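Local coordinates for phist (Plasmodium falciparum, PDB 4JLE), which binds the virulence factor PfEMP1, probably its intracellular ATS segment, through its PHIST domain and travels with it to knobs on the infected red cell surface, at the interface of chains A and B. Numbering follows the deposited sequence. Chains: chain A/B, Phist.

Contact 1: the interface of chains A and B. Residues chain A 100, 131; chain B 51, 95, 98-99, 102.
The indole of A:Trp131, on the long final helix 117-165, is packed between B:Glu51 of helix 37-72 and B:Gln98 and B:Leu102 of helix 77-110, in a two-fold helical interface that this packing may stabilise. Over one face, the CG methylene of B:Gln98 stands 3.8 Å from the centroid of the A:Trp131 six-membered ring, and the CD1 methyl of B:Leu102 lies 3.7 Å from that of the five-membered ring. Both are CH-pi contacts. B:Gln98 suits this place because its methylenes can lie on the ring while the chain, bent at chi2 (69°), turns the terminal amide away. The opposite face takes the CG of B:Glu51, 3.9 Å from the five-membered ring centroid. Its carboxylate, tilted 26° from the indole plane, passes over the CB side of the tryptophan. CH2 of A:Trp131 comes 3.5 Å from the backbone O of B:Ala95, where a small alanine leaves the helix surface accessible to the ring. CB of B:Glu99 meets the indole edge in its plane, and the extended chain beyond it leads to the polar rim. There B:Glu99 and A:Lys100 cross at about a right angle and form a salt bridge, whose hydrogen bond is weak. OE1 of B:Glu99 lies alongside the lysine chain, about equally near CG, CD, CE and the terminal amine NZ of A:Lys100, at 3.3 Å from NZ.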
# COMPACT_ATOMS: atom_id res chain seq x y z
N LYS A 100 2.44 5.07 -3.61
CA LYS A 100 1.16 5.23 -4.31
C LYS A 100 0.88 6.73 -4.54
O LYS A 100 0.55 7.10 -5.66
CB LYS A 100 0.02 4.58 -3.52
CG LYS A 100 -1.38 4.85 -4.08
CD LYS A 100 -2.47 4.18 -3.22
CE LYS A 100 -3.83 4.82 -3.41
NZ LYS A 100 -4.91 3.80 -3.46
N TRP A 131 -9.86 -3.67 -12.89
CA TRP A 131 -10.16 -3.61 -11.47
C TRP A 131 -11.21 -4.64 -11.06
O TRP A 131 -11.14 -5.16 -9.95
CB TRP A 131 -10.58 -2.22 -11.04
CG TRP A 131 -9.42 -1.31 -10.72
CD1 TRP A 131 -9.12 -0.13 -11.33
CD2 TRP A 131 -8.38 -1.53 -9.74
NE1 TRP A 131 -7.92 0.37 -10.83
CE2 TRP A 131 -7.45 -0.47 -9.87
CE3 TRP A 131 -8.12 -2.56 -8.82
CZ2 TRP A 131 -6.29 -0.39 -9.09
CZ3 TRP A 131 -6.99 -2.44 -8.01
CH2 TRP A 131 -6.09 -1.37 -8.15
N GLU B 51 -12.68 2.53 -6.34
CA GLU B 51 -11.91 1.29 -6.32
C GLU B 51 -11.39 1.01 -4.93
O GLU B 51 -11.37 -0.14 -4.54
CB GLU B 51 -10.78 1.30 -7.34
CG GLU B 51 -11.23 1.50 -8.79
CD GLU B 51 -12.33 0.67 -9.45
OE1 GLU B 51 -12.92 -0.21 -8.78
OE2 GLU B 51 -12.62 0.92 -10.64
N ALA B 95 -2.71 -4.57 -4.52
CA ALA B 95 -3.51 -3.46 -5.07
C ALA B 95 -2.62 -2.32 -5.55
O ALA B 95 -2.94 -1.75 -6.58
CB ALA B 95 -4.49 -2.94 -4.03
N GLN B 98 -1.04 -3.32 -8.90
CA GLN B 98 -2.06 -3.24 -9.93
C GLN B 98 -2.26 -1.76 -10.35
O GLN B 98 -2.30 -1.46 -11.54
CB GLN B 98 -3.38 -3.87 -9.43
CG GLN B 98 -4.56 -3.73 -10.41
CD GLN B 98 -4.44 -4.55 -11.68
OE1 GLN B 98 -4.35 -4.03 -12.79
NE2 GLN B 98 -4.48 -5.86 -11.54
N GLU B 99 -2.38 -0.86 -9.36
CA GLU B 99 -2.54 0.55 -9.61
C GLU B 99 -1.33 1.12 -10.35
O GLU B 99 -1.52 1.89 -11.28
CB GLU B 99 -2.80 1.31 -8.34
CG GLU B 99 -3.36 2.69 -8.62
CD GLU B 99 -3.27 3.67 -7.47
OE1 GLU B 99 -3.29 3.22 -6.30
OE2 GLU B 99 -3.26 4.89 -7.74
N LEU B 102 -1.56 0.20 -13.99
CA LEU B 102 -2.66 0.92 -14.61
C LEU B 102 -2.35 2.41 -14.74
O LEU B 102 -2.81 3.02 -15.69
CB LEU B 102 -3.98 0.69 -13.87
CG LEU B 102 -4.54 -0.74 -13.94
CD1 LEU B 102 -5.68 -0.92 -12.97
CD2 LEU B 102 -4.95 -1.12 -15.37

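Contact 2: the interface of chains A and B. Residues chain A 151, 154-155; chain B 73.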
# COMPACT_ATOMS: atom_id res chain seq x y z
N ARG A 151 -8.02 -23.33 8.73
CA ARG A 151 -8.54 -24.69 8.84
C ARG A 151 -7.46 -25.61 9.39
O ARG A 151 -7.74 -26.40 10.29
CB ARG A 151 -9.06 -25.19 7.48
CG ARG A 151 -10.18 -26.22 7.61
CD ARG A 151 -11.00 -26.39 6.33
NE ARG A 151 -11.62 -25.16 5.84
CZ ARG A 151 -11.68 -24.80 4.55
NH1 ARG A 151 -11.17 -25.59 3.62
NH2 ARG A 151 -12.29 -23.68 4.20
N GLY A 154 -6.82 -24.66 13.07
CA GLY A 154 -7.99 -25.10 13.82
C GLY A 154 -7.99 -26.59 14.11
O GLY A 154 -8.18 -27.01 15.26
N GLU A 155 -7.77 -27.42 13.06
CA GLU A 155 -7.70 -28.87 13.12
C GLU A 155 -6.59 -29.30 14.11
O GLU A 155 -6.84 -30.17 14.94
CB GLU A 155 -7.45 -29.48 11.73
CG GLU A 155 -8.63 -29.38 10.77
CD GLU A 155 -8.37 -29.56 9.28
OE1 GLU A 155 -7.22 -29.87 8.89
OE2 GLU A 155 -9.34 -29.43 8.49
N TYR B 73 -13.79 -23.94 14.59
CA TYR B 73 -12.65 -24.49 15.32
C TYR B 73 -12.33 -23.75 16.61
O TYR B 73 -11.32 -24.07 17.25
CB TYR B 73 -11.42 -24.51 14.39
CG TYR B 73 -11.59 -25.48 13.24
CD1 TYR B 73 -11.47 -26.86 13.44
CD2 TYR B 73 -11.96 -25.04 11.98
CE1 TYR B 73 -11.69 -27.77 12.39
CE2 TYR B 73 -12.17 -25.93 10.92
CZ TYR B 73 -12.03 -27.29 11.13
OH TYR B 73 -12.27 -28.16 10.10
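B:Tyr73 lies across A helix 117-165, its CB over A:Gly154 and its phenol end between the CG atoms of A:Arg151 and A:Glu155. CB of B:Tyr73 lies 3.5 Å from CA of A:Gly154, and ring atom CD1 of B:Tyr73 comes 3.6 Å from the carbonyl carbon C of A:Gly154. Glycine suits the spot because, with no side chain, it lets an aromatic residue settle directly on the helix backbone. Farther out, the two long side chains cross the tyrosine at a slant and touch it through methylenes. A:Arg151 brings its CG to 3.9 Å from CE2 of B:Tyr73; this CG points away from its own backbone N (chi1 -152°), and the chain then bends at chi3, carrying the guanidinium away from the tyrosine. A:Glu155 places its CG 3.8 Å from CE1 of B:Tyr73, with its carboxylate turned steeply, 73° from the ring. Its OE2 is 3.6 Å from the B:Tyr73 OH, a near approach and not a hydrogen bond. Tyrosine serves both needs here, a broad apolar ring for the methylenes and a polar end beside the A:Glu155 carboxylate. In the fold, B:Tyr73 belongs to the short turn joining helices 37-72 and 77-110, and it rests against the distal part of the partner's long final helix, where it may help steady the crystallised pair.

Contact 3: the interface of chains A and B. Residues chain A 66, 69-70, 79-80, 84; chain B 146-147, 150.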
# COMPACT_ATOMS: atom_id res chain seq x y z
N ILE A 66 16.06 -0.48 19.35
CA ILE A 66 15.15 -1.22 20.23
C ILE A 66 15.91 -2.41 20.87
O ILE A 66 15.58 -2.81 21.99
CB ILE A 66 13.83 -1.64 19.49
CG1 ILE A 66 13.09 -0.41 18.88
CG2 ILE A 66 12.88 -2.44 20.40
CD1 ILE A 66 12.73 0.75 19.83
N ILE A 69 17.09 -1.62 24.37
CA ILE A 69 16.02 -1.70 25.39
C ILE A 69 15.76 -3.17 25.69
O ILE A 69 15.52 -3.53 26.85
CB ILE A 69 14.72 -0.96 24.89
CG1 ILE A 69 15.03 0.52 24.54
CG2 ILE A 69 13.55 -1.08 25.93
CD1 ILE A 69 13.93 1.26 23.82
N VAL A 70 15.84 -4.04 24.65
CA VAL A 70 15.65 -5.49 24.77
C VAL A 70 16.66 -6.06 25.77
O VAL A 70 16.26 -6.79 26.68
CB VAL A 70 15.73 -6.20 23.39
CG1 VAL A 70 15.90 -7.70 23.55
CG2 VAL A 70 14.49 -5.88 22.55
N TYR A 79 8.92 -12.32 22.03
CA TYR A 79 8.21 -11.04 22.09
C TYR A 79 8.84 -10.04 21.11
O TYR A 79 8.13 -9.40 20.34
CB TYR A 79 8.22 -10.47 23.52
CG TYR A 79 7.61 -9.07 23.61
CD1 TYR A 79 8.39 -7.93 23.38
CD2 TYR A 79 6.27 -8.89 23.90
CE1 TYR A 79 7.84 -6.65 23.45
CE2 TYR A 79 5.69 -7.62 23.92
CZ TYR A 79 6.49 -6.50 23.73
OH TYR A 79 5.94 -5.24 23.80
N LYS A 80 10.17 -9.94 21.13
CA LYS A 80 10.93 -9.04 20.29
C LYS A 80 10.63 -9.24 18.80
O LYS A 80 10.28 -8.28 18.14
CB LYS A 80 12.43 -9.21 20.57
CG LYS A 80 13.32 -8.40 19.64
CD LYS A 80 14.72 -8.93 19.76
CE LYS A 80 15.39 -8.95 18.44
NZ LYS A 80 16.84 -9.19 18.60
N PHE A 84 8.61 -6.87 16.23
CA PHE A 84 9.36 -6.36 15.07
C PHE A 84 8.66 -6.73 13.76
O PHE A 84 8.60 -5.90 12.86
CB PHE A 84 10.80 -6.93 15.05
CG PHE A 84 11.81 -6.27 15.95
CD1 PHE A 84 11.41 -5.31 16.87
CD2 PHE A 84 13.16 -6.59 15.86
CE1 PHE A 84 12.34 -4.70 17.69
CE2 PHE A 84 14.10 -5.96 16.67
CZ PHE A 84 13.68 -5.04 17.61
N LEU B 146 7.92 1.99 19.25
CA LEU B 146 8.51 0.74 19.73
C LEU B 146 9.27 0.93 21.02
O LEU B 146 9.22 0.03 21.87
CB LEU B 146 9.40 0.14 18.66
CG LEU B 146 8.66 -0.39 17.42
CD1 LEU B 146 9.59 -0.52 16.24
CD2 LEU B 146 8.04 -1.76 17.70
N ALA B 147 9.92 2.09 21.23
CA ALA B 147 10.63 2.32 22.49
C ALA B 147 9.68 2.29 23.66
O ALA B 147 9.96 1.60 24.64
CB ALA B 147 11.39 3.64 22.46
N PHE B 150 8.26 -1.38 24.17
CA PHE B 150 9.27 -2.28 24.72
C PHE B 150 9.67 -1.91 26.14
O PHE B 150 9.80 -2.81 26.99
CB PHE B 150 10.49 -2.32 23.80
CG PHE B 150 10.31 -3.30 22.65
CD1 PHE B 150 9.44 -3.01 21.60
CD2 PHE B 150 11.01 -4.50 22.61
CE1 PHE B 150 9.26 -3.90 20.54
CE2 PHE B 150 10.85 -5.39 21.55
CZ PHE B 150 9.97 -5.09 20.52
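B:Phe150 is inserted among A:Ile66, A:Val70, A:Tyr79 and A:Phe84, from helices 37-72 and 77-110. Starting at CB, the side chain first meets the CG2 methyl of A:Ile69, 3.9 Å away. At CG it comes against CG2 of A:Ile66, which stands over the centre of the ring, 3.5 Å from the centroid, in a CH-pi contact. CD1, 3.7 Å from this A:Ile66 CG2, and CE1 lie under the same methyl. On the other side, CD2 packs 3.7 Å from CG2 of A:Val70; the next atom, CE2, lies 3.8 Å from CE1 of A:Tyr79. The CE1 edge of A:Tyr79 points at the B:Phe150 face opposite A:Ile66, the planes 72° apart. The tip, CZ, reaches CE1 of A:Phe84 at 3.7 Å. A flat aromatic side chain suits the pocket because branched residues and rings can pack against both its faces and its tip. A:Ile66 serves two neighbours: CG2 points away from its backbone N toward the phenyl ring, while CG1 carries CD1 to within 3.6 Å of CB of B:Leu146. The small B:Ala147 lets CD1 of A:Ile69 approach its CA. By seating an aromatic residue of one chain's final helix between two helices of the other, the site probably helps hold together the two chains of the crystallised pair.

The centres of the C-alpha atoms lie about 34 Å apart for contacts 1 and 2, 35 Å for contacts 1 and 3, and 32 Å for contacts 2 and 3. Contacts 2 and 3 are nevertheless neighbouring stretches of the same packing, taken from opposite copies of a two-fold interface. Helix 117-165 of chain A serves contacts 1 and 2, and its counterpart in chain B, helix 117-163, contact 3; each packs against partner helices 37-72 and 77-110 or their connecting turn. Contact 1 also pairs the two copies of helix 77-110. Such reciprocal packing suggests a helix-exchanging dimer, although the structure alone does not show it in the infected cell.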